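Local coordinates for protein antigen TpF1 (Treponema pallidum, PDB 2FJC) that binds ferric iron as a Dps-family mini-ferritin and probably oxidises and stores iron, its twelve four-helix subunits assembling into a shell, at residues 22-28 / 83-89; 28-33 / 54-59; 32-36 / 48-52; 117-121 / 136-140. One frame throughout, in Å; residues are numbered along the deposited sequence.

Contact 1. Residues 22-28 / 83-89; sequences VADLGVL and YLALSGI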
loop_
_atom_site.group_PDB
_atom_site.type_symbol
_atom_site.label_atom_id
_atom_site.label_comp_id
_atom_site.label_asym_id
_atom_site.label_seq_id
_atom_site.Cartn_x
_atom_site.Cartn_y
_atom_site.Cartn_z
ATOM N N VAL B 22 14.671 -19.426 25.402
ATOM C CA VAL B 22 13.223 -19.424 25.274
ATOM C C VAL B 22 12.598 -19.051 26.612
ATOM O O VAL B 22 11.700 -18.210 26.682
ATOM C CB VAL B 22 12.703 -20.805 24.833
ATOM C CG1 VAL B 22 11.195 -20.839 24.909
ATOM C CG2 VAL B 22 13.170 -21.095 23.418
ATOM N N ALA B 23 13.088 -19.675 27.674
ATOM C CA ALA B 23 12.591 -19.411 29.005
ATOM C C ALA B 23 12.801 -17.947 29.401
ATOM O O ALA B 23 11.885 -17.299 29.897
ATOM C CB ALA B 23 13.274 -20.328 30.002
ATOM N N ASP B 24 14.001 -17.426 29.176
ATOM C CA ASP B 24 14.297 -16.047 29.527
ATOM C C ASP B 24 13.466 -15.077 28.707
ATOM O O ASP B 24 12.957 -14.092 29.242
ATOM C CB ASP B 24 15.792 -15.740 29.344
ATOM C CG ASP B 24 16.671 -16.402 30.410
ATOM O OD1 ASP B 24 16.158 -16.759 31.491
ATOM O OD2 ASP B 24 17.887 -16.554 30.180
ATOM N N LEU B 25 13.333 -15.347 27.411
ATOM C CA LEU B 25 12.546 -14.497 26.528
ATOM C C LEU B 25 11.095 -14.512 26.991
ATOM O O LEU B 25 10.443 -13.466 27.040
ATOM C CB LEU B 25 12.628 -14.995 25.080
ATOM C CG LEU B 25 13.611 -14.332 24.103
ATOM C CD1 LEU B 25 14.556 -13.378 24.806
ATOM C CD2 LEU B 25 14.383 -15.417 23.383
ATOM N N GLY B 26 10.601 -15.699 27.334
ATOM C CA GLY B 26 9.230 -15.825 27.795
ATOM C C GLY B 26 8.995 -14.963 29.019
ATOM O O GLY B 26 8.013 -14.223 29.098
ATOM N N VAL B 27 9.912 -15.050 29.977
ATOM C CA VAL B 27 9.805 -14.275 31.201
ATOM C C VAL B 27 9.903 -12.774 30.909
ATOM O O VAL B 27 9.144 -11.979 31.452
ATOM C CB VAL B 27 10.907 -14.689 32.209
ATOM C CG1 VAL B 27 10.928 -13.733 33.380
ATOM C CG2 VAL B 27 10.642 -16.109 32.713
ATOM N N LEU B 28 10.831 -12.394 30.039
ATOM C CA LEU B 28 11.016 -10.992 29.692
ATOM C C LEU B 28 9.767 -10.428 29.026
ATOM O O LEU B 28 9.400 -9.273 29.246
ATOM C CB LEU B 28 12.179 -10.838 28.727
ATOM C CG LEU B 28 13.130 -9.679 28.973
ATOM C CD1 LEU B 28 13.875 -9.414 27.688
ATOM C CD2 LEU B 28 12.384 -8.444 29.440
ATOM N N TYR B 83 9.394 -22.329 32.262
ATOM C CA TYR B 83 10.119 -21.076 32.117
ATOM C C TYR B 83 10.633 -20.570 33.454
ATOM O O TYR B 83 11.790 -20.175 33.570
ATOM C CB TYR B 83 9.237 -20.011 31.460
ATOM C CG TYR B 83 8.825 -20.357 30.045
ATOM C CD1 TYR B 83 9.603 -21.218 29.254
ATOM C CD2 TYR B 83 7.662 -19.828 29.492
ATOM C CE1 TYR B 83 9.226 -21.540 27.959
ATOM C CE2 TYR B 83 7.277 -20.145 28.192
ATOM C CZ TYR B 83 8.059 -21.002 27.432
ATOM O OH TYR B 83 7.662 -21.319 26.156
ATOM N N LEU B 84 9.777 -20.587 34.468
ATOM C CA LEU B 84 10.190 -20.131 35.790
ATOM C C LEU B 84 11.301 -21.015 36.335
ATOM O O LEU B 84 12.143 -20.555 37.108
ATOM C CB LEU B 84 9.008 -20.132 36.761
ATOM C CG LEU B 84 7.977 -19.030 36.505
ATOM C CD1 LEU B 84 6.864 -19.108 37.533
ATOM C CD2 LEU B 84 8.659 -17.675 36.562
ATOM N N ALA B 85 11.312 -22.275 35.919
ATOM C CA ALA B 85 12.336 -23.205 36.371
ATOM C C ALA B 85 13.671 -23.033 35.640
ATOM O O ALA B 85 14.729 -23.298 36.206
ATOM C CB ALA B 85 11.839 -24.637 36.201
ATOM N N LEU B 86 13.627 -22.585 34.389
ATOM C CA LEU B 86 14.839 -22.427 33.594
ATOM C C LEU B 86 15.380 -21.010 33.519
ATOM O O LEU B 86 16.586 -20.798 33.357
ATOM C CB LEU B 86 14.578 -22.911 32.170
ATOM C CG LEU B 86 14.168 -24.368 31.984
ATOM C CD1 LEU B 86 13.605 -24.581 30.579
ATOM C CD2 LEU B 86 15.379 -25.259 32.242
ATOM N N SER B 87 14.491 -20.036 33.624
ATOM C CA SER B 87 14.881 -18.643 33.497
ATOM C C SER B 87 15.843 -18.076 34.527
ATOM O O SER B 87 15.734 -18.348 35.721
ATOM C CB SER B 87 13.638 -17.755 33.461
ATOM O OG SER B 87 13.994 -16.413 33.190
ATOM N N GLY B 88 16.781 -17.271 34.038
ATOM C CA GLY B 88 17.742 -16.623 34.900
ATOM C C GLY B 88 17.306 -15.181 35.088
ATOM O O GLY B 88 18.038 -14.367 35.651
ATOM N N ILE B 89 16.111 -14.859 34.605
ATOM C CA ILE B 89 15.582 -13.512 34.733
ATOM C C ILE B 89 14.492 -13.469 35.797
ATOM O O ILE B 89 13.527 -14.240 35.767
ATOM C CB ILE B 89 15.002 -13.000 33.399
ATOM C CG1 ILE B 89 16.129 -12.810 32.383
ATOM C CG2 ILE B 89 14.279 -11.684 33.615
ATOM C CD1 ILE B 89 15.662 -12.311 31.043
#
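Asp24, buried on helix 8-38, supplies the polar core of this contact. Its OD1 accepts two hydrogen bonds from the chain just past the end of the short helix 80-86: Ser87 OG donates at 2.8 Å, and the backbone Gly88 N donates to the same Asp24 OD1 at 2.7 Å. Ser87 OG is itself an acceptor, taking Ile89 N at 3.0 Å to form an ST turn. The other carboxylate oxygen, Asp24 OD2, is hydrogen-bonded to Tyr112 OH of helix 99-127, so both oxygens of the buried acid have partners. Apolar contacts flank this network. Ala23 CB meets Leu86 CB at 3.6 Å, Val22 CG1 reaches Tyr83 CE1 at 3.7 Å, and Val27 CG1 lies 3.9 Å from Ile89 CG2. Gly26 leaves room for the Tyr83 ring, whose OH hydrogen-bonds to Pro77 O. Tyr83 also packs on Ile30 of a second subunit. A short helix between the second and third bundle helices, docked on the first, is characteristic of the Dps fold.

Contact 2. Residues 28-33 / 54-59; sequences LYIKLH and YYVSVT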
loop_
_atom_site.group_PDB
_atom_site.type_symbol
_atom_site.label_atom_id
_atom_site.label_comp_id
_atom_site.label_asym_id
_atom_site.label_seq_id
_atom_site.Cartn_x
_atom_site.Cartn_y
_atom_site.Cartn_z
ATOM N N LEU B 28 10.831 -12.394 30.039
ATOM C CA LEU B 28 11.016 -10.992 29.692
ATOM C C LEU B 28 9.767 -10.428 29.026
ATOM O O LEU B 28 9.400 -9.273 29.246
ATOM C CB LEU B 28 12.179 -10.838 28.727
ATOM C CG LEU B 28 13.130 -9.679 28.973
ATOM C CD1 LEU B 28 13.875 -9.414 27.688
ATOM C CD2 LEU B 28 12.384 -8.444 29.440
ATOM N N TYR B 29 9.137 -11.249 28.194
ATOM C CA TYR B 29 7.942 -10.859 27.474
ATOM C C TYR B 29 6.885 -10.316 28.421
ATOM O O TYR B 29 6.306 -9.253 28.189
ATOM C CB TYR B 29 7.371 -12.053 26.715
ATOM C CG TYR B 29 6.127 -11.727 25.920
ATOM C CD1 TYR B 29 6.184 -10.891 24.807
ATOM C CD2 TYR B 29 4.890 -12.262 26.279
ATOM C CE1 TYR B 29 5.038 -10.596 24.065
ATOM C CE2 TYR B 29 3.735 -11.976 25.548
ATOM C CZ TYR B 29 3.814 -11.143 24.443
ATOM O OH TYR B 29 2.672 -10.857 23.729
ATOM N N ILE B 30 6.637 -11.050 29.494
ATOM C CA ILE B 30 5.647 -10.632 30.455
ATOM C C ILE B 30 6.157 -9.499 31.340
ATOM O O ILE B 30 5.392 -8.612 31.725
ATOM C CB ILE B 30 5.189 -11.838 31.277
ATOM C CG1 ILE B 30 4.319 -12.716 30.373
ATOM C CG2 ILE B 30 4.420 -11.392 32.519
ATOM C CD1 ILE B 30 3.886 -13.994 31.017
ATOM N N LYS B 31 7.451 -9.513 31.628
ATOM C CA LYS B 31 8.047 -8.480 32.451
ATOM C C LYS B 31 7.896 -7.144 31.736
ATOM O O LYS B 31 7.602 -6.123 32.356
ATOM C CB LYS B 31 9.522 -8.810 32.682
ATOM C CG LYS B 31 10.211 -8.003 33.760
ATOM C CD LYS B 31 11.573 -8.625 34.090
ATOM C CE LYS B 31 12.317 -7.816 35.140
ATOM N NZ LYS B 31 13.635 -8.411 35.455
ATOM N N LEU B 32 8.091 -7.154 30.423
ATOM C CA LEU B 32 7.981 -5.934 29.637
ATOM C C LEU B 32 6.548 -5.409 29.664
ATOM O O LEU B 32 6.326 -4.200 29.609
ATOM C CB LEU B 32 8.428 -6.187 28.197
ATOM C CG LEU B 32 9.939 -6.358 28.029
ATOM C CD1 LEU B 32 10.253 -6.866 26.632
ATOM C CD2 LEU B 32 10.627 -5.024 28.300
ATOM N N HIS B 33 5.573 -6.307 29.741
ATOM C CA HIS B 33 4.191 -5.861 29.805
ATOM C C HIS B 33 3.998 -5.167 31.142
ATOM O O HIS B 33 3.309 -4.152 31.229
ATOM C CB HIS B 33 3.204 -7.026 29.689
ATOM C CG HIS B 33 2.919 -7.439 28.279
ATOM N ND1 HIS B 33 3.811 -8.160 27.514
ATOM C CD2 HIS B 33 1.839 -7.218 27.487
ATOM C CE1 HIS B 33 3.294 -8.364 26.315
ATOM N NE2 HIS B 33 2.098 -7.802 26.272
ATOM N N TYR B 54 9.529 -3.447 22.216
ATOM C CA TYR B 54 10.416 -4.420 22.828
ATOM C C TYR B 54 9.790 -5.792 22.998
ATOM O O TYR B 54 10.386 -6.798 22.600
ATOM C CB TYR B 54 10.915 -3.936 24.193
ATOM C CG TYR B 54 11.950 -2.826 24.147
ATOM C CD1 TYR B 54 12.654 -2.535 22.968
ATOM C CD2 TYR B 54 12.261 -2.091 25.294
ATOM C CE1 TYR B 54 13.637 -1.541 22.935
ATOM C CE2 TYR B 54 13.249 -1.101 25.271
ATOM C CZ TYR B 54 13.928 -0.832 24.093
ATOM O OH TYR B 54 14.896 0.143 24.077
ATOM N N TYR B 55 8.600 -5.862 23.586
ATOM C CA TYR B 55 8.032 -7.181 23.778
ATOM C C TYR B 55 7.599 -7.837 22.478
ATOM O O TYR B 55 7.528 -9.058 22.397
ATOM C CB TYR B 55 6.913 -7.181 24.848
ATOM C CG TYR B 55 5.610 -6.433 24.591
ATOM C CD1 TYR B 55 4.759 -6.791 23.543
ATOM C CD2 TYR B 55 5.162 -5.460 25.496
ATOM C CE1 TYR B 55 3.491 -6.212 23.409
ATOM C CE2 TYR B 55 3.906 -4.876 25.375
ATOM C CZ TYR B 55 3.074 -5.257 24.333
ATOM O OH TYR B 55 1.817 -4.703 24.236
ATOM N N VAL B 56 7.333 -7.035 21.454
ATOM C CA VAL B 56 6.965 -7.590 20.159
ATOM C C VAL B 56 8.241 -8.221 19.617
ATOM O O VAL B 56 8.237 -9.336 19.107
ATOM C CB VAL B 56 6.470 -6.484 19.175
ATOM C CG1 VAL B 56 6.545 -6.989 17.739
ATOM C CG2 VAL B 56 5.027 -6.075 19.530
ATOM N N SER B 57 9.340 -7.495 19.751
ATOM C CA SER B 57 10.627 -7.974 19.294
ATOM C C SER B 57 11.062 -9.202 20.104
ATOM O O SER B 57 11.604 -10.166 19.566
ATOM C CB SER B 57 11.664 -6.871 19.431
ATOM O OG SER B 57 12.961 -7.381 19.187
ATOM N N VAL B 58 10.815 -9.162 21.407
ATOM C CA VAL B 58 11.182 -10.262 22.273
ATOM C C VAL B 58 10.413 -11.529 21.919
ATOM O O VAL B 58 10.985 -12.624 21.884
ATOM C CB VAL B 58 10.917 -9.907 23.764
ATOM C CG1 VAL B 58 10.786 -11.171 24.597
ATOM C CG2 VAL B 58 12.051 -9.037 24.303
ATOM N N THR B 59 9.120 -11.390 21.650
ATOM C CA THR B 59 8.326 -12.565 21.337
ATOM C C THR B 59 8.710 -13.111 19.968
ATOM O O THR B 59 8.513 -14.288 19.679
ATOM C CB THR B 59 6.813 -12.261 21.391
ATOM O OG1 THR B 59 6.109 -13.451 21.776
ATOM C CG2 THR B 59 6.305 -11.792 20.046
#
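Helices 8-38 and 44-71 run antiparallel here, their local axes 9.0 Å apart at 170°, and the side chains of each fill hollows of the other. Leu32 is one bump: its CD1 settles between Tyr54, Tyr55 and Val58, 3.8 Å from Tyr55 CB and 3.7 Å from Val58 CG2. Val58 returns the fit, reaching Leu28 CD1 through CG2 at 3.9 Å and Tyr29 CB through CG1 at 4.1 Å. The Tyr29 ring lies against Tyr55 and Thr59, with CD1 3.3 Å from Tyr55 O and CE1 3.6 Å from Thr59 CB. Beside it the His33 and Tyr55 rings stack face to face, centroids 3.7 Å apart and planes at 16°. His33 ND1 donates to Tyr29 O at 2.8 Å, which fixes the imidazole for that stack. No hydrogen bond crosses between the segments. Tyr29 OH hydrogen-bonds to Thr59 OG1 of a second subunit, and Thr59 OG1 to Tyr29 OH of that subunit. Apolar and aromatic packing thus holds the helices together, while these two hydroxyls bond across to the neighbouring chain.

Contact 3. Residues 32-36 / 48-52; sequences LHNYH and HELLE. With FE (Fe (III) ion), chain S.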
loop_
_atom_site.group_PDB
_atom_site.type_symbol
_atom_site.label_atom_id
_atom_site.label_comp_id
_atom_site.label_asym_id
_atom_site.label_seq_id
_atom_site.Cartn_x
_atom_site.Cartn_y
_atom_site.Cartn_z
ATOM N N LEU B 32 8.091 -7.154 30.423
ATOM C CA LEU B 32 7.981 -5.934 29.637
ATOM C C LEU B 32 6.548 -5.409 29.664
ATOM O O LEU B 32 6.326 -4.200 29.609
ATOM C CB LEU B 32 8.428 -6.187 28.197
ATOM C CG LEU B 32 9.939 -6.358 28.029
ATOM C CD1 LEU B 32 10.253 -6.866 26.632
ATOM C CD2 LEU B 32 10.627 -5.024 28.300
ATOM N N HIS B 33 5.573 -6.307 29.741
ATOM C CA HIS B 33 4.191 -5.861 29.805
ATOM C C HIS B 33 3.998 -5.167 31.142
ATOM O O HIS B 33 3.309 -4.152 31.229
ATOM C CB HIS B 33 3.204 -7.026 29.689
ATOM C CG HIS B 33 2.919 -7.439 28.279
ATOM N ND1 HIS B 33 3.811 -8.160 27.514
ATOM C CD2 HIS B 33 1.839 -7.218 27.487
ATOM C CE1 HIS B 33 3.294 -8.364 26.315
ATOM N NE2 HIS B 33 2.098 -7.802 26.272
ATOM N N ASN B 34 4.617 -5.716 32.181
ATOM C CA ASN B 34 4.517 -5.136 33.506
ATOM C C ASN B 34 4.919 -3.661 33.431
ATOM O O ASN B 34 4.160 -2.794 33.845
ATOM C CB ASN B 34 5.435 -5.878 34.474
ATOM C CG ASN B 34 5.156 -5.531 35.917
ATOM O OD1 ASN B 34 5.034 -4.367 36.270
ATOM N ND2 ASN B 34 5.065 -6.543 36.760
ATOM N N TYR B 35 6.102 -3.369 32.895
ATOM C CA TYR B 35 6.538 -1.982 32.788
ATOM C C TYR B 35 5.623 -1.208 31.855
ATOM O O TYR B 35 5.283 -0.055 32.111
ATOM C CB TYR B 35 7.974 -1.903 32.274
ATOM C CG TYR B 35 8.948 -2.656 33.145
ATOM C CD1 TYR B 35 8.876 -2.566 34.536
ATOM C CD2 TYR B 35 9.939 -3.464 32.584
ATOM C CE1 TYR B 35 9.750 -3.257 35.340
ATOM C CE2 TYR B 35 10.829 -4.160 33.387
ATOM C CZ TYR B 35 10.729 -4.056 34.767
ATOM O OH TYR B 35 11.601 -4.770 35.566
ATOM N N HIS B 36 5.232 -1.856 30.770
ATOM C CA HIS B 36 4.356 -1.263 29.776
ATOM C C HIS B 36 3.093 -0.726 30.447
ATOM O O HIS B 36 2.621 0.367 30.127
ATOM C CB HIS B 36 3.998 -2.335 28.729
ATOM C CG HIS B 36 3.071 -1.866 27.646
ATOM N ND1 HIS B 36 3.415 -0.884 26.737
ATOM C CD2 HIS B 36 1.837 -2.297 27.287
ATOM C CE1 HIS B 36 2.436 -0.738 25.860
ATOM N NE2 HIS B 36 1.467 -1.583 26.173
ATOM N N HIS B 48 5.781 3.814 26.939
ATOM C CA HIS B 48 4.719 2.817 26.859
ATOM C C HIS B 48 4.834 2.124 25.493
ATOM O O HIS B 48 4.789 0.900 25.389
ATOM C CB HIS B 48 3.361 3.529 26.974
ATOM C CG HIS B 48 2.175 2.620 26.905
ATOM N ND1 HIS B 48 1.835 1.760 27.928
ATOM C CD2 HIS B 48 1.221 2.468 25.954
ATOM C CE1 HIS B 48 0.721 1.120 27.612
ATOM N NE2 HIS B 48 0.328 1.530 26.419
ATOM N N GLU B 49 4.992 2.922 24.447
ATOM C CA GLU B 49 5.112 2.400 23.094
ATOM C C GLU B 49 6.439 1.696 22.855
ATOM O O GLU B 49 6.482 0.668 22.176
ATOM C CB GLU B 49 4.925 3.529 22.077
ATOM C CG GLU B 49 3.457 3.892 21.848
ATOM C CD GLU B 49 3.264 5.292 21.276
ATOM O OE1 GLU B 49 4.222 5.845 20.689
ATOM O OE2 GLU B 49 2.143 5.838 21.407
ATOM N N LEU B 50 7.519 2.244 23.406
ATOM C CA LEU B 50 8.827 1.633 23.250
ATOM C C LEU B 50 8.803 0.224 23.857
ATOM O O LEU B 50 9.306 -0.730 23.264
ATOM C CB LEU B 50 9.895 2.472 23.946
ATOM C CG LEU B 50 11.303 1.871 24.006
ATOM C CD1 LEU B 50 11.863 1.738 22.621
ATOM C CD2 LEU B 50 12.208 2.758 24.829
ATOM N N LEU B 51 8.212 0.108 25.040
ATOM C CA LEU B 51 8.115 -1.165 25.728
ATOM C C LEU B 51 7.370 -2.191 24.874
ATOM O O LEU B 51 7.715 -3.382 24.862
ATOM C CB LEU B 51 7.403 -0.974 27.073
ATOM C CG LEU B 51 8.216 -0.769 28.362
ATOM C CD1 LEU B 51 9.714 -0.789 28.081
ATOM C CD2 LEU B 51 7.793 0.523 29.024
ATOM N N GLU B 52 6.342 -1.736 24.165
ATOM C CA GLU B 52 5.585 -2.636 23.312
ATOM C C GLU B 52 6.477 -3.098 22.163
ATOM O O GLU B 52 6.488 -4.275 21.819
ATOM C CB GLU B 52 4.332 -1.949 22.769
ATOM C CG GLU B 52 3.582 -2.779 21.739
ATOM C CD GLU B 52 2.244 -2.168 21.344
ATOM O OE1 GLU B 52 2.170 -0.928 21.192
ATOM O OE2 GLU B 52 1.270 -2.932 21.176
HETATM FE FE FE S . -0.854 -2.249 25.706
#
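This is a histidine-rich, metal-binding contact between the C-terminal part of helix 8-38 and the N-terminal part of helix 44-71, which run antiparallel with local axes 8.9 Å apart at 166°. His36 and His48 form an offset stack with ring centroids 3.6 Å apart and planes at 12°. Each imidazole also reaches across to the other's backbone: His48 ND1 donates to His36 O at 2.7 Å, and His36 ND1 makes a weak hydrogen bond to His48 O at 2.6 Å. Leu51 packs beside His36, its CD2 4.1 Å from Tyr35 CB and its CD1 4.3 Å from Leu32 CD2. Tyr35 itself leads away to hydrogen-bond with Glu92. With ND1 in its weak bond to His48 O, His36 turns NE2 to the ferric ion at 2.5 Å, where Asp63 and Glu67 of a second subunit complete the three protein ligands seen. Iron is therefore held between subunits by one imidazole and two carboxylates, the intersubunit arrangement of the Dps ferroxidase centre, which is consistent with iron oxidation here.

Contact 4. Residues 117-121 / 136-140; sequences FSQTQ and ITDIL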
loop_
_atom_site.group_PDB
_atom_site.type_symbol
_atom_site.label_atom_id
_atom_site.label_comp_id
_atom_site.label_asym_id
_atom_site.label_seq_id
_atom_site.Cartn_x
_atom_site.Cartn_y
_atom_site.Cartn_z
ATOM N N PHE B 117 23.391 -14.865 25.046
ATOM C CA PHE B 117 23.296 -15.152 23.619
ATOM C C PHE B 117 24.675 -15.257 22.988
ATOM O O PHE B 117 24.896 -16.076 22.101
ATOM C CB PHE B 117 22.494 -14.077 22.883
ATOM C CG PHE B 117 21.001 -14.210 23.037
ATOM C CD1 PHE B 117 20.361 -15.405 22.750
ATOM C CD2 PHE B 117 20.232 -13.131 23.444
ATOM C CE1 PHE B 117 18.979 -15.522 22.865
ATOM C CE2 PHE B 117 18.853 -13.241 23.560
ATOM C CZ PHE B 117 18.226 -14.441 23.270
ATOM N N SER B 118 25.603 -14.422 23.443
ATOM C CA SER B 118 26.958 -14.454 22.917
ATOM C C SER B 118 27.617 -15.813 23.156
ATOM O O SER B 118 28.366 -16.296 22.313
ATOM C CB SER B 118 27.804 -13.354 23.551
ATOM O OG SER B 118 27.527 -12.099 22.969
ATOM N N GLN B 119 27.338 -16.428 24.299
ATOM C CA GLN B 119 27.926 -17.727 24.589
ATOM C C GLN B 119 27.421 -18.731 23.564
ATOM O O GLN B 119 28.178 -19.566 23.074
ATOM C CB GLN B 119 27.557 -18.190 25.999
ATOM C CG GLN B 119 27.890 -17.174 27.068
ATOM C CD GLN B 119 27.431 -17.608 28.447
ATOM O OE1 GLN B 119 26.339 -18.163 28.609
ATOM N NE2 GLN B 119 28.259 -17.344 29.453
ATOM N N THR B 120 26.138 -18.633 23.239
ATOM C CA THR B 120 25.536 -19.530 22.279
ATOM C C THR B 120 26.114 -19.290 20.888
ATOM O O THR B 120 26.397 -20.238 20.159
ATOM C CB THR B 120 24.026 -19.341 22.233
ATOM O OG1 THR B 120 23.492 -19.526 23.547
ATOM C CG2 THR B 120 23.394 -20.356 21.296
ATOM N N GLN B 121 26.310 -18.029 20.520
ATOM C CA GLN B 121 26.850 -17.761 19.207
ATOM C C GLN B 121 28.253 -18.328 19.101
ATOM O O GLN B 121 28.614 -18.859 18.053
ATOM C CB GLN B 121 26.765 -16.258 18.860
ATOM C CG GLN B 121 28.021 -15.427 18.813
ATOM C CD GLN B 121 29.034 -15.841 17.767
ATOM O OE1 GLN B 121 28.719 -16.034 16.593
ATOM N NE2 GLN B 121 30.279 -15.961 18.198
ATOM N N ILE B 136 21.114 -16.290 16.291
ATOM C CA ILE B 136 21.491 -15.586 17.514
ATOM C C ILE B 136 22.150 -14.249 17.211
ATOM O O ILE B 136 21.861 -13.254 17.868
ATOM C CB ILE B 136 22.436 -16.438 18.413
ATOM C CG1 ILE B 136 21.605 -17.382 19.274
ATOM C CG2 ILE B 136 23.258 -15.550 19.333
ATOM C CD1 ILE B 136 20.913 -18.410 18.498
ATOM N N THR B 137 23.027 -14.219 16.216
ATOM C CA THR B 137 23.702 -12.976 15.864
ATOM C C THR B 137 22.700 -11.878 15.477
ATOM O O THR B 137 22.890 -10.716 15.830
ATOM C CB THR B 137 24.702 -13.191 14.699
ATOM O OG1 THR B 137 25.715 -14.124 15.103
ATOM C CG2 THR B 137 25.361 -11.878 14.316
ATOM N N ASP B 138 21.639 -12.239 14.755
ATOM C CA ASP B 138 20.635 -11.254 14.357
ATOM C C ASP B 138 19.987 -10.658 15.601
ATOM O O ASP B 138 19.752 -9.456 15.684
ATOM C CB ASP B 138 19.546 -11.881 13.479
ATOM C CG ASP B 138 20.001 -12.106 12.040
ATOM O OD1 ASP B 138 21.059 -11.558 11.650
ATOM O OD2 ASP B 138 19.287 -12.825 11.296
ATOM N N ILE B 139 19.684 -11.520 16.559
ATOM C CA ILE B 139 19.077 -11.102 17.807
ATOM C C ILE B 139 20.074 -10.246 18.585
ATOM O O ILE B 139 19.713 -9.227 19.158
ATOM C CB ILE B 139 18.674 -12.328 18.629
ATOM C CG1 ILE B 139 17.546 -13.072 17.904
ATOM C CG2 ILE B 139 18.259 -11.906 20.022
ATOM C CD1 ILE B 139 17.188 -14.429 18.523
ATOM N N LEU B 140 21.332 -10.667 18.588
ATOM C CA LEU B 140 22.393 -9.941 19.261
ATOM C C LEU B 140 22.493 -8.519 18.683
ATOM O O LEU B 140 22.745 -7.557 19.411
ATOM C CB LEU B 140 23.716 -10.678 19.056
ATOM C CG LEU B 140 24.561 -11.221 20.211
ATOM C CD1 LEU B 140 23.778 -11.330 21.510
ATOM C CD2 LEU B 140 25.107 -12.574 19.771
#
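Phe117 opens the interface between the third and fourth bundle helices with the largest covered area of its segment. Its CB meets Leu140 CD1 at 3.3 Å and its carbonyl O lies 3.3 Å from Ile136 CG2, while Ile139 CG2 sits over the ring face in a CH-pi contact, 4.2 Å from the centroid and 24° off the normal. The side chain also packs on Leu25 and Ile65 of the first two long helices, inside the bundle. Ser118 follows at the margin: its OG is 4.0 Å from Leu140 CD2 but bonds back to the carbonyl of Ser114. One position past Gln119, Thr120 CG2 approaches Ile136 CG1 at 4.0 Å; its hydroxyl is bonded to His21 of helix 8-38. Gln121 closes the segment with its aliphatic base, CB lying 3.6 Å from Ile136 CG2 and 4.1 Å from Leu140 CD2. Ile136 consequently fits among Phe117, Thr120 and Gln121. No hydrogen bond spans the segments, and Leu140 also packs on Val131 of another subunit. Antiparallel helices 149° apart in direction, with local axes approaching to 9.5 Å and apolar side chains between them, are characteristic of the ferritin-like four-helix bundle.

How the contacts relate
From the N terminus, helix 8-38 supplies the first segments of contacts 1, 2 and 3 in turn. Contact 3 closes the shortest of their loops, where the chain turns into helix 44-71; contact 2, sharing Leu32 and His33 with it, closes a wider loop around it. Contact 1, which shares Leu28 with contact 2, encloses both by docking the end of helix 80-86 and the residues after it on the first helix. Contact 4 follows in series, pairing helices 99-127 and 130-154 across their short turn. The two helical hairpins meet in the bundle core, where Leu25 CD2 touches Phe117 CZ at 4.0 Å. Contacts 1, 2 and 3 all border the second subunit.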